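Arabinofuranosidase (Bifidobacterium longum, PDB 2Y2W) hydrolyses terminal non-reducing alpha-L-arabinofuranosyl residues from arabinans and arabinoxylan as a family 51 glycoside hydrolase, contributing to plant cell wall breakdown. Local coordinates at residues A57-R62 and T394-C399; I207-I212 and E249-G254; A335-E340 and V402-R407. All blocks are in the same frame, centred on the assembly; numbering follows the deposited sequence.

Overall arrangement
All three contacts belong to the (beta/alpha)8 barrel of the catalytic domain or its border. Interactions 2 and 3 are neighbouring-strand pairs of the same closed sheet, with centres about 11 Å apart; Met-209 CE of interaction 2 packs 3.7 Å from both Ser-337 OG and Ser-404 OG of interaction 3. Interaction 1 lies at the barrel's N-terminal end, its centre about 10 Å from that of interaction 3. The pair Asp-58 OD2 and Arg-403 NH2, 3.3 Å apart, forms a salt bridge between those two, and a second salt bridge, Arg-62 NH2 to Glu-249 OE1 at 2.8 Å, reaches interaction 2. Interaction 3 carries Glu-340, by similarity the nucleophile, whereas interaction 1 is remote from the annotated sites.

Interaction 1 of 3, residues A57-R62 and T394-C399; sequences ADVPPR and TLLKHC
Ala-57 and Cys-399 have the nearest CA atoms of the two segments, 6.3 Å apart, where a short strand running into a proline-containing loop passes the C-terminal end of a helix. Cys-399 buries more surface here than any other residue. Cys-399 SG lies between its backbone N and carbonyl carbon (chi1 77°) and from there reaches Pro-60 CD at 3.8 Å and lies 4.1 Å from Val-59 CA. Cys-399 CB also touches that same proline CD, so the cysteine meets the ring at one corner through two atoms. Ala-57 directs its methyl at the backbone of Cys-399, with CB 3.8 Å from Cys-399 O. A separate apolar touch is made by Val-59 CG2, anti to its backbone N, on Leu-396 CD2 at 3.8 Å; the two branched side chains cross obliquely. The contact is thus held by van der Waals packing, while the carbonyls of Asp-58 and Cys-399 both accept hydrogen bonds from Arg-403 NH1, one guanidinium nitrogen serving both segments. Around this junction, Ala-57 and Val-59 make backbone hydrogen bonds to Ala-445 and Gly-443 respectively, Leu-396 packs on Val-469 of strand 462-473, and Leu-395 of helix 382-397 rests on Val-402 of barrel strand 402-408.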
ATOM      1  N   ALA D  57       6.480  34.151  24.381  1.00 46.24           N
ATOM      2  CA  ALA D  57       5.115  33.635  24.249  1.00 45.00           C
ATOM      3  C   ALA D  57       4.539  33.266  25.611  1.00 44.11           C
ATOM      4  O   ALA D  57       5.263  33.213  26.608  1.00 44.02           O
ATOM      5  CB  ALA D  57       5.099  32.414  23.345  1.00 45.02           C
ATOM      6  N   ASP D  58       3.231  33.017  25.647  1.00 42.96           N
ATOM      7  CA  ASP D  58       2.600  32.376  26.796  1.00 41.79           C
ATOM      8  C   ASP D  58       3.044  30.917  26.822  1.00 40.89           C
ATOM      9  O   ASP D  58       3.049  30.249  25.785  1.00 40.82           O
ATOM     10  CB  ASP D  58       1.073  32.469  26.707  1.00 41.86           C
ATOM     11  CG  ASP D  58       0.505  31.741  25.494  1.00 42.02           C
ATOM     12  OD1 ASP D  58       0.979  31.992  24.365  1.00 41.80           O
ATOM     13  OD2 ASP D  58      -0.418  30.918  25.674  1.00 42.33           O
ATOM     14  N   VAL D  59       3.438  30.430  27.995  1.00 39.65           N
ATOM     15  CA  VAL D  59       3.951  29.066  28.109  1.00 38.53           C
ATOM     16  C   VAL D  59       2.842  28.024  27.912  1.00 37.65           C
ATOM     17  O   VAL D  59       1.866  28.003  28.668  1.00 37.62           O
ATOM     18  CB  VAL D  59       4.734  28.830  29.436  1.00 38.60           C
ATOM     19  CG1 VAL D  59       3.935  29.303  30.644  1.00 38.86           C
ATOM     20  CG2 VAL D  59       5.134  27.361  29.582  1.00 38.43           C
ATOM     21  N   PRO D  60       2.986  27.169  26.878  1.00 36.69           N
ATOM     22  CA  PRO D  60       2.023  26.094  26.647  1.00 35.82           C
ATOM     23  C   PRO D  60       2.159  24.989  27.696  1.00 34.82           C
ATOM     24  O   PRO D  60       3.276  24.591  28.020  1.00 34.80           O
ATOM     25  CB  PRO D  60       2.402  25.571  25.256  1.00 35.88           C
ATOM     26  CG  PRO D  60       3.842  25.906  25.102  1.00 36.23           C
ATOM     27  CD  PRO D  60       4.075  27.164  25.881  1.00 36.55           C
ATOM     28  N   PRO D  61       1.028  24.516  28.249  1.00 33.99           N
ATOM     29  CA  PRO D  61       1.050  23.401  29.198  1.00 33.28           C
ATOM     30  C   PRO D  61       1.552  22.079  28.607  1.00 32.57           C
ATOM     31  O   PRO D  61       1.990  21.207  29.356  1.00 32.34           O
ATOM     32  CB  PRO D  61      -0.417  23.270  29.613  1.00 33.25           C
ATOM     33  CG  PRO D  61      -0.976  24.626  29.419  1.00 33.58           C
ATOM     34  CD  PRO D  61      -0.297  25.163  28.201  1.00 33.92           C
ATOM     35  N   ARG D  62       1.491  21.942  27.281  1.00 31.82           N
ATOM     36  CA  ARG D  62       1.916  20.714  26.598  1.00 31.09           C
ATOM     37  C   ARG D  62       3.432  20.568  26.507  1.00 30.46           C
ATOM     38  O   ARG D  62       3.939  19.497  26.159  1.00 30.31           O
ATOM     39  CB  ARG D  62       1.308  20.627  25.196  1.00 31.23           C
ATOM     40  CG  ARG D  62      -0.148  20.208  25.167  1.00 31.52           C
ATOM     41  CD  ARG D  62      -0.475  19.560  23.839  1.00 32.48           C
ATOM     42  NE  ARG D  62      -1.906  19.322  23.680  1.00 33.18           N
ATOM     43  CZ  ARG D  62      -2.682  19.954  22.806  1.00 33.76           C
ATOM     44  NH1 ARG D  62      -2.176  20.873  21.988  1.00 33.90           N
ATOM     45  NH2 ARG D  62      -3.971  19.659  22.745  1.00 34.05           N
ATOM     46  N   THR D 394      15.954  26.061  26.724  1.00 33.54           N
ATOM     47  CA  THR D 394      15.894  26.329  25.282  1.00 33.51           C
ATOM     48  C   THR D 394      14.471  26.157  24.753  1.00 33.33           C
ATOM     49  O   THR D 394      14.020  26.926  23.897  1.00 33.35           O
ATOM     50  CB  THR D 394      16.877  25.434  24.485  1.00 33.60           C
ATOM     51  OG1 THR D 394      18.208  25.637  24.972  1.00 34.09           O
ATOM     52  CG2 THR D 394      16.848  25.766  22.993  1.00 33.52           C
ATOM     53  N   LEU D 395      13.770  25.151  25.275  1.00 33.06           N
ATOM     54  CA  LEU D 395      12.378  24.904  24.911  1.00 32.78           C
ATOM     55  C   LEU D 395      11.489  26.071  25.332  1.00 32.68           C
ATOM     56  O   LEU D 395      10.642  26.520  24.560  1.00 32.74           O
ATOM     57  CB  LEU D 395      11.873  23.591  25.523  1.00 32.74           C
ATOM     58  CG  LEU D 395      12.337  22.265  24.907  1.00 32.41           C
ATOM     59  CD1 LEU D 395      12.026  21.112  25.847  1.00 32.15           C
ATOM     60  CD2 LEU D 395      11.714  22.023  23.535  1.00 32.04           C
ATOM     61  N   LEU D 396      11.703  26.561  26.553  1.00 32.49           N
ATOM     62  CA  LEU D 396      10.972  27.717  27.073  1.00 32.36           C
ATOM     63  C   LEU D 396      11.341  29.006  26.334  1.00 32.44           C
ATOM     64  O   LEU D 396      10.481  29.856  26.100  1.00 32.32           O
ATOM     65  CB  LEU D 396      11.194  27.870  28.581  1.00 32.20           C
ATOM     66  CG  LEU D 396      10.448  26.898  29.503  1.00 31.96           C
ATOM     67  CD1 LEU D 396      11.066  26.874  30.891  1.00 31.68           C
ATOM     68  CD2 LEU D 396       8.970  27.246  29.590  1.00 31.89           C
ATOM     69  N   LYS D 397      12.612  29.135  25.953  1.00 32.61           N
ATOM     70  CA  LYS D 397      13.078  30.290  25.178  1.00 32.76           C
ATOM     71  C   LYS D 397      12.527  30.307  23.754  1.00 32.65           C
ATOM     72  O   LYS D 397      12.547  31.344  23.088  1.00 32.64           O
ATOM     73  CB  LYS D 397      14.608  30.359  25.162  1.00 32.89           C
ATOM     74  CG  LYS D 397      15.200  31.251  26.249  1.00 33.38           C
ATOM     75  CD  LYS D 397      16.655  30.902  26.575  1.00 34.11           C
ATOM     76  CE  LYS D 397      17.651  31.696  25.737  1.00 34.69           C
ATOM     77  NZ  LYS D 397      17.716  31.232  24.323  1.00 35.42           N
ATOM     78  N   HIS D 398      12.033  29.159  23.297  1.00 32.62           N
ATOM     79  CA  HIS D 398      11.451  29.045  21.960  1.00 32.64           C
ATOM     80  C   HIS D 398      10.047  28.432  21.978  1.00 32.48           C
ATOM     81  O   HIS D 398       9.622  27.806  21.005  1.00 32.38           O
ATOM     82  CB  HIS D 398      12.381  28.248  21.036  1.00 32.67           C
ATOM     83  CG  HIS D 398      13.701  28.911  20.789  1.00 32.97           C
ATOM     84  ND1 HIS D 398      13.863  29.926  19.870  1.00 33.49           N
ATOM     85  CD2 HIS D 398      14.920  28.707  21.344  1.00 33.24           C
ATOM     86  CE1 HIS D 398      15.125  30.318  19.870  1.00 33.47           C
ATOM     87  NE2 HIS D 398      15.788  29.594  20.755  1.00 33.53           N
ATOM     88  N   CYS D 399       9.322  28.634  23.077  1.00 32.43           N
ATOM     89  CA  CYS D 399       7.972  28.083  23.208  1.00 32.43           C
ATOM     90  C   CYS D 399       6.922  28.891  22.439  1.00 32.31           C
ATOM     91  O   CYS D 399       5.723  28.705  22.626  1.00 32.45           O
ATOM     92  CB  CYS D 399       7.585  27.896  24.683  1.00 32.49           C
ATOM     93  SG  CYS D 399       7.107  29.388  25.582  1.00 32.91           S
TER

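Interaction 2 of 3, residues I207-I212 and E249-G254; sequences IKMWCI and ELVACG
Strands 209-212 and 249-252 run parallel, 4.7 Å apart at closest approach and with 26° between their directions, pairing Met-209 with Glu-249, Trp-210 with Leu-250 and Cys-211 with Val-251. Four backbone hydrogen bonds join them: Glu-249 N to Lys-208 O, nearly straight (178° at the hydrogen), Trp-210 N to Glu-249 O, Val-251 N to Trp-210 O and Ile-212 N to Val-251 O. On one face, which looks into the barrel, Met-209, extended beyond CG, brings CE to within 3.8 Å of Val-251 CG2, and Cys-211 SG lies 4.1 Å from Val-251 CB. On the other, Leu-250 CD2 meets Trp-210 CB at 3.7 Å and Leu-250 CB meets Ile-212 CD1 at 3.8 Å. Trp-210 NE1 donates to Ile-207 O at 2.8 Å, which holds the indole, with Ile-207 CG2 over one ring face near the rim. Ile-212 packs on helix 227-244 of this beta-alpha-beta unit, and Trp-210 lies against both that helix and helix 174-185. Beyond the strand end the Cys-253 side chain lies about 5 Å from that of Asn-214, a substrate-binding residue by similarity. The backbone bonds set the register, and apolar side chains pack on both faces; acidic Glu-249 is salt-bridged through OE1 to Arg-62 at the barrel's N-terminal end.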
ATOM      1  N   ILE D 207      -9.772  12.300  22.494  1.00 26.25           N
ATOM      2  CA  ILE D 207      -8.359  12.431  22.173  1.00 26.28           C
ATOM      3  C   ILE D 207      -8.196  13.418  21.013  1.00 26.38           C
ATOM      4  O   ILE D 207      -8.628  13.153  19.889  1.00 26.24           O
ATOM      5  CB  ILE D 207      -7.714  11.056  21.883  1.00 26.29           C
ATOM      6  CG1 ILE D 207      -7.829  10.166  23.127  1.00 26.49           C
ATOM      7  CG2 ILE D 207      -6.253  11.218  21.450  1.00 26.13           C
ATOM      8  CD1 ILE D 207      -7.373   8.731  22.938  1.00 26.95           C
ATOM      9  N   LYS D 208      -7.598  14.568  21.323  1.00 26.61           N
ATOM     10  CA  LYS D 208      -7.391  15.662  20.369  1.00 26.76           C
ATOM     11  C   LYS D 208      -6.133  15.492  19.525  1.00 26.67           C
ATOM     12  O   LYS D 208      -6.179  15.595  18.297  1.00 26.78           O
ATOM     13  CB  LYS D 208      -7.293  16.995  21.113  1.00 26.90           C
ATOM     14  CG  LYS D 208      -8.554  17.835  21.119  1.00 27.69           C
ATOM     15  CD  LYS D 208      -8.305  19.140  21.871  1.00 28.56           C
ATOM     16  CE  LYS D 208      -9.416  20.149  21.634  1.00 29.15           C
ATOM     17  NZ  LYS D 208      -9.108  21.459  22.276  1.00 30.01           N
ATOM     18  N   MET D 209      -5.011  15.247  20.198  1.00 26.60           N
ATOM     19  CA  MET D 209      -3.703  15.226  19.557  1.00 26.56           C
ATOM     20  C   MET D 209      -3.300  13.814  19.127  1.00 26.20           C
ATOM     21  O   MET D 209      -3.245  12.893  19.948  1.00 26.00           O
ATOM     22  CB  MET D 209      -2.653  15.842  20.488  1.00 26.80           C
ATOM     23  CG  MET D 209      -1.406  16.347  19.793  1.00 27.51           C
ATOM     24  SD  MET D 209      -0.406  17.337  20.916  1.00 29.68           S
ATOM     25  CE  MET D 209       1.079  17.568  19.941  1.00 28.61           C
ATOM     26  N   TRP D 210      -3.024  13.666  17.833  1.00 25.81           N
ATOM     27  CA  TRP D 210      -2.687  12.376  17.236  1.00 25.58           C
ATOM     28  C   TRP D 210      -1.375  12.447  16.466  1.00 25.59           C
ATOM     29  O   TRP D 210      -1.130  13.405  15.731  1.00 25.68           O
ATOM     30  CB  TRP D 210      -3.791  11.915  16.280  1.00 25.36           C
ATOM     31  CG  TRP D 210      -5.103  11.597  16.930  1.00 24.90           C
ATOM     32  CD1 TRP D 210      -5.974  12.482  17.496  1.00 24.42           C
ATOM     33  CD2 TRP D 210      -5.710  10.304  17.053  1.00 24.47           C
ATOM     34  NE1 TRP D 210      -7.075  11.820  17.980  1.00 24.29           N
ATOM     35  CE2 TRP D 210      -6.940  10.484  17.718  1.00 24.15           C
ATOM     36  CE3 TRP D 210      -5.332   9.012  16.667  1.00 24.46           C
ATOM     37  CZ2 TRP D 210      -7.795   9.422  18.005  1.00 24.07           C
ATOM     38  CZ3 TRP D 210      -6.182   7.957  16.954  1.00 24.28           C
ATOM     39  CH2 TRP D 210      -7.400   8.169  17.618  1.00 24.16           C
ATOM     40  N   CYS D 211      -0.543  11.422  16.631  1.00 25.54           N
ATOM     41  CA  CYS D 211       0.687  11.294  15.858  1.00 25.64           C
ATOM     42  C   CYS D 211       0.503  10.306  14.709  1.00 25.74           C
ATOM     43  O   CYS D 211       0.257   9.116  14.928  1.00 25.65           O
ATOM     44  CB  CYS D 211       1.851  10.864  16.751  1.00 25.56           C
ATOM     45  SG  CYS D 211       2.222  12.036  18.057  1.00 25.53           S
ATOM     46  N   ILE D 212       0.611  10.815  13.486  1.00 25.85           N
ATOM     47  CA  ILE D 212       0.449   9.994  12.297  1.00 26.08           C
ATOM     48  C   ILE D 212       1.764   9.277  11.988  1.00 26.23           C
ATOM     49  O   ILE D 212       2.617   9.783  11.251  1.00 26.24           O
ATOM     50  CB  ILE D 212      -0.061  10.827  11.095  1.00 26.17           C
ATOM     51  CG1 ILE D 212      -1.301  11.631  11.502  1.00 26.17           C
ATOM     52  CG2 ILE D 212      -0.394   9.923   9.913  1.00 26.14           C
ATOM     53  CD1 ILE D 212      -1.563  12.849  10.658  1.00 26.52           C
ATOM     54  N   GLU D 249      -6.006  17.675  16.335  1.00 28.04           N
ATOM     55  CA  GLU D 249      -4.714  18.322  16.148  1.00 28.07           C
ATOM     56  C   GLU D 249      -3.687  17.255  15.775  1.00 28.02           C
ATOM     57  O   GLU D 249      -3.332  16.409  16.593  1.00 27.97           O
ATOM     58  CB  GLU D 249      -4.310  19.091  17.410  1.00 28.07           C
ATOM     59  CG  GLU D 249      -5.350  20.126  17.847  1.00 28.62           C
ATOM     60  CD  GLU D 249      -4.987  20.852  19.132  1.00 29.33           C
ATOM     61  OE1 GLU D 249      -4.416  20.217  20.047  1.00 28.86           O
ATOM     62  OE2 GLU D 249      -5.293  22.064  19.228  1.00 29.85           O
ATOM     63  N   LEU D 250      -3.220  17.303  14.529  1.00 28.05           N
ATOM     64  CA  LEU D 250      -2.474  16.191  13.935  1.00 28.05           C
ATOM     65  C   LEU D 250      -0.983  16.457  13.748  1.00 28.10           C
ATOM     66  O   LEU D 250      -0.582  17.520  13.267  1.00 27.91           O
ATOM     67  CB  LEU D 250      -3.117  15.782  12.607  1.00 28.01           C
ATOM     68  CG  LEU D 250      -4.609  15.441  12.685  1.00 28.19           C
ATOM     69  CD1 LEU D 250      -5.214  15.331  11.296  1.00 28.32           C
ATOM     70  CD2 LEU D 250      -4.855  14.168  13.488  1.00 27.72           C
ATOM     71  N   VAL D 251      -0.179  15.465  14.126  1.00 28.30           N
ATOM     72  CA  VAL D 251       1.282  15.570  14.103  1.00 28.61           C
ATOM     73  C   VAL D 251       1.882  14.708  12.994  1.00 28.85           C
ATOM     74  O   VAL D 251       1.636  13.500  12.934  1.00 28.75           O
ATOM     75  CB  VAL D 251       1.913  15.144  15.460  1.00 28.55           C
ATOM     76  CG1 VAL D 251       3.396  15.495  15.501  1.00 28.34           C
ATOM     77  CG2 VAL D 251       1.180  15.784  16.632  1.00 28.45           C
ATOM     78  N   ALA D 252       2.665  15.340  12.122  1.00 29.34           N
ATOM     79  CA  ALA D 252       3.426  14.632  11.097  1.00 29.87           C
ATOM     80  C   ALA D 252       4.827  14.331  11.603  1.00 30.34           C
ATOM     81  O   ALA D 252       5.401  15.123  12.355  1.00 30.24           O
ATOM     82  CB  ALA D 252       3.498  15.451   9.827  1.00 29.79           C
ATOM     83  N   CYS D 253       5.365  13.184  11.192  1.00 31.09           N
ATOM     84  CA  CYS D 253       6.739  12.805  11.515  1.00 31.89           C
ATOM     85  C   CYS D 253       7.714  13.771  10.858  1.00 32.23           C
ATOM     86  O   CYS D 253       7.605  14.060   9.665  1.00 32.18           O
ATOM     87  CB  CYS D 253       7.049  11.383  11.037  1.00 32.02           C
ATOM     88  SG  CYS D 253       6.052  10.065  11.760  1.00 32.92           S
ATOM     89  N   GLY D 254       8.651  14.278  11.648  1.00 32.80           N
ATOM     90  CA  GLY D 254       9.736  15.093  11.127  1.00 33.68           C
ATOM     91  C   GLY D 254      10.981  14.240  11.072  1.00 34.42           C
ATOM     92  O   GLY D 254      10.926  13.077  10.666  1.00 34.42           O
TER

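Interaction 3 of 3, residues A335-E340 and V402-R407; sequences ALSFDE and VRSASR
Three backbone hydrogen bonds tie strand 335-339 to strand 402-407, which run parallel only 10° apart. Ser-406 N gives the straightest, to Phe-338 O at 2.8 Å (163° at the hydrogen). Phe-338 N bonds to Ser-404 O, and Arg-403 N makes a weak bond to Leu-336 O. The pairing slips by one residue between Leu-336 and Ser-337, a beta bulge, and farther on Phe-338 is the centre of an inverse gamma turn.

Polar side chains gather round a single water on the face bearing Ser-337 and Ser-404. Water 1 is hydrogen-bonded to Ser-404 OG and Ser-406 OG (both 2.7 Å) and to Ser-337 OG (3.1 Å). It links Ser-337 and Ser-404 across the strands; their OG atoms, both anti to the backbone N, are 3.8 Å from each other. Ser-406 turns OG beside its backbone N (chi1 -47°), which brings it to the same water.

Apolar contacts fill the other face. Val-402 uses both branches: CG2 packs on Leu-336 CB at 3.8 Å, while CG1 approaches Phe-338 CD1 obliquely at 4.2 Å. Phe-338 CB meets Ala-405 CB at 4.0 Å, and the phenyl ring packs edge-to-face with Phe-313 of helix 307-327. At the outset of the strands, Ala-335 CB rests against Arg-403 CG.

Beyond the pairing, Glu-340 OE1 is hydrogen-bonded to Tyr-286 OH and OE2 forms a salt bridge with Arg-109, so each carboxylate oxygen has a partner. Adjacent strands seven and eight of a (beta/alpha)8 barrel are joined here, with Glu-340, by similarity the nucleophile, at the C-terminal end of strand seven, as in clan A glycoside hydrolases.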
ATOM      1  N   ALA D 335       2.982  24.468  14.221  1.00 30.12           N
ATOM      2  CA  ALA D 335       3.765  24.476  15.455  1.00 30.08           C
ATOM      3  C   ALA D 335       4.709  23.275  15.518  1.00 30.12           C
ATOM      4  O   ALA D 335       4.500  22.268  14.837  1.00 30.01           O
ATOM      5  CB  ALA D 335       2.849  24.506  16.670  1.00 29.99           C
ATOM      6  N   LEU D 336       5.751  23.397  16.335  1.00 30.26           N
ATOM      7  CA  LEU D 336       6.717  22.325  16.521  1.00 30.56           C
ATOM      8  C   LEU D 336       6.349  21.466  17.719  1.00 30.99           C
ATOM      9  O   LEU D 336       5.887  21.978  18.746  1.00 31.11           O
ATOM     10  CB  LEU D 336       8.127  22.895  16.697  1.00 30.48           C
ATOM     11  CG  LEU D 336       9.032  23.064  15.471  1.00 30.14           C
ATOM     12  CD1 LEU D 336       8.388  23.899  14.363  1.00 29.72           C
ATOM     13  CD2 LEU D 336      10.361  23.671  15.894  1.00 29.76           C
ATOM     14  N   SER D 337       6.556  20.159  17.577  1.00 31.36           N
ATOM     15  CA  SER D 337       6.282  19.203  18.642  1.00 31.74           C
ATOM     16  C   SER D 337       7.516  18.355  18.938  1.00 32.02           C
ATOM     17  O   SER D 337       7.783  17.366  18.248  1.00 32.24           O
ATOM     18  CB  SER D 337       5.094  18.310  18.270  1.00 31.77           C
ATOM     19  OG  SER D 337       4.767  17.418  19.323  1.00 31.92           O
ATOM     20  N   PHE D 338       8.269  18.750  19.962  1.00 32.26           N
ATOM     21  CA  PHE D 338       9.435  17.991  20.412  1.00 32.49           C
ATOM     22  C   PHE D 338       9.015  16.745  21.192  1.00 32.68           C
ATOM     23  O   PHE D 338       9.313  16.607  22.379  1.00 32.52           O
ATOM     24  CB  PHE D 338      10.357  18.878  21.255  1.00 32.49           C
ATOM     25  CG  PHE D 338      11.588  19.333  20.530  1.00 32.73           C
ATOM     26  CD1 PHE D 338      11.558  20.462  19.720  1.00 33.10           C
ATOM     27  CD2 PHE D 338      12.782  18.627  20.654  1.00 32.91           C
ATOM     28  CE1 PHE D 338      12.701  20.881  19.047  1.00 33.61           C
ATOM     29  CE2 PHE D 338      13.928  19.038  19.986  1.00 33.06           C
ATOM     30  CZ  PHE D 338      13.889  20.168  19.182  1.00 33.50           C
ATOM     31  N   ASP D 339       8.338  15.829  20.501  1.00 33.04           N
ATOM     32  CA  ASP D 339       7.678  14.698  21.151  1.00 33.39           C
ATOM     33  C   ASP D 339       8.604  13.553  21.572  1.00 33.57           C
ATOM     34  O   ASP D 339       8.158  12.588  22.196  1.00 33.72           O
ATOM     35  CB  ASP D 339       6.483  14.193  20.323  1.00 33.56           C
ATOM     36  CG  ASP D 339       6.840  13.877  18.877  1.00 33.96           C
ATOM     37  OD1 ASP D 339       8.036  13.908  18.514  1.00 34.71           O
ATOM     38  OD2 ASP D 339       5.904  13.595  18.098  1.00 34.64           O
ATOM     39  N   GLU D 340       9.885  13.662  21.233  1.00 33.73           N
ATOM     40  CA  GLU D 340      10.908  12.776  21.783  1.00 33.90           C
ATOM     41  C   GLU D 340      12.199  13.550  22.039  1.00 33.94           C
ATOM     42  O   GLU D 340      12.948  13.852  21.111  1.00 33.99           O
ATOM     43  CB  GLU D 340      11.158  11.569  20.869  1.00 33.99           C
ATOM     44  CG  GLU D 340      10.155  10.434  21.052  1.00 34.13           C
ATOM     45  CD  GLU D 340      10.536   9.161  20.314  1.00 34.39           C
ATOM     46  OE1 GLU D 340      11.739   8.821  20.266  1.00 34.76           O
ATOM     47  OE2 GLU D 340       9.622   8.491  19.788  1.00 33.97           O
ATOM     48  N   VAL D 402       7.556  26.138  19.510  1.00 30.42           N
ATOM     49  CA  VAL D 402       7.458  24.814  20.116  1.00 29.94           C
ATOM     50  C   VAL D 402       6.340  24.836  21.157  1.00 29.73           C
ATOM     51  O   VAL D 402       6.544  25.229  22.308  1.00 29.70           O
ATOM     52  CB  VAL D 402       8.799  24.360  20.748  1.00 29.93           C
ATOM     53  CG1 VAL D 402       8.663  22.971  21.368  1.00 29.73           C
ATOM     54  CG2 VAL D 402       9.912  24.368  19.707  1.00 29.74           C
ATOM     55  N   ARG D 403       5.151  24.421  20.735  1.00 29.38           N
ATOM     56  CA  ARG D 403       3.976  24.454  21.600  1.00 29.01           C
ATOM     57  C   ARG D 403       3.717  23.111  22.290  1.00 28.72           C
ATOM     58  O   ARG D 403       2.765  22.974  23.060  1.00 28.72           O
ATOM     59  CB  ARG D 403       2.745  24.918  20.813  1.00 29.09           C
ATOM     60  CG  ARG D 403       2.888  26.292  20.144  1.00 29.03           C
ATOM     61  CD  ARG D 403       3.068  27.434  21.143  1.00 29.41           C
ATOM     62  NE  ARG D 403       1.974  27.516  22.112  1.00 29.74           N
ATOM     63  CZ  ARG D 403       1.878  28.437  23.066  1.00 29.52           C
ATOM     64  NH1 ARG D 403       2.806  29.377  23.192  1.00 29.55           N
ATOM     65  NH2 ARG D 403       0.844  28.421  23.896  1.00 29.29           N
ATOM     66  N   SER D 404       4.569  22.129  22.012  1.00 28.46           N
ATOM     67  CA  SER D 404       4.485  20.818  22.652  1.00 28.10           C
ATOM     68  C   SER D 404       5.849  20.151  22.738  1.00 27.94           C
ATOM     69  O   SER D 404       6.664  20.268  21.825  1.00 27.95           O
ATOM     70  CB  SER D 404       3.514  19.906  21.904  1.00 28.01           C
ATOM     71  OG  SER D 404       3.337  18.686  22.601  1.00 27.88           O
ATOM     72  N   ALA D 405       6.082  19.454  23.846  1.00 27.71           N
ATOM     73  CA  ALA D 405       7.294  18.667  24.038  1.00 27.59           C
ATOM     74  C   ALA D 405       7.006  17.444  24.908  1.00 27.47           C
ATOM     75  O   ALA D 405       6.315  17.542  25.924  1.00 27.48           O
ATOM     76  CB  ALA D 405       8.402  19.518  24.649  1.00 27.57           C
ATOM     77  N   SER D 406       7.531  16.294  24.496  1.00 27.28           N
ATOM     78  CA  SER D 406       7.355  15.060  25.250  1.00 27.27           C
ATOM     79  C   SER D 406       8.702  14.458  25.608  1.00 27.25           C
ATOM     80  O   SER D 406       9.448  14.025  24.726  1.00 27.36           O
ATOM     81  CB  SER D 406       6.522  14.044  24.462  1.00 27.25           C
ATOM     82  OG  SER D 406       5.360  14.639  23.913  1.00 27.05           O
ATOM     83  N   ARG D 407       9.014  14.441  26.901  1.00 27.21           N
ATOM     84  CA  ARG D 407      10.260  13.854  27.375  1.00 27.14           C
ATOM     85  C   ARG D 407      10.158  12.332  27.362  1.00 27.10           C
ATOM     86  O   ARG D 407       9.183  11.760  27.854  1.00 27.10           O
ATOM     87  CB  ARG D 407      10.611  14.354  28.776  1.00 27.16           C
ATOM     88  CG  ARG D 407      12.080  14.156  29.126  1.00 27.51           C
ATOM     89  CD  ARG D 407      12.283  13.900  30.607  1.00 27.90           C
ATOM     90  NE  ARG D 407      13.598  13.317  30.872  1.00 28.21           N
ATOM     91  CZ  ARG D 407      13.874  12.016  30.813  1.00 28.73           C
ATOM     92  NH1 ARG D 407      12.932  11.136  30.495  1.00 28.50           N
ATOM     93  NH2 ARG D 407      15.103  11.589  31.069  1.00 29.28           N
TER
HETATM   94  O   HOH W   1       5.249  16.820  22.305  1.00 25.76           O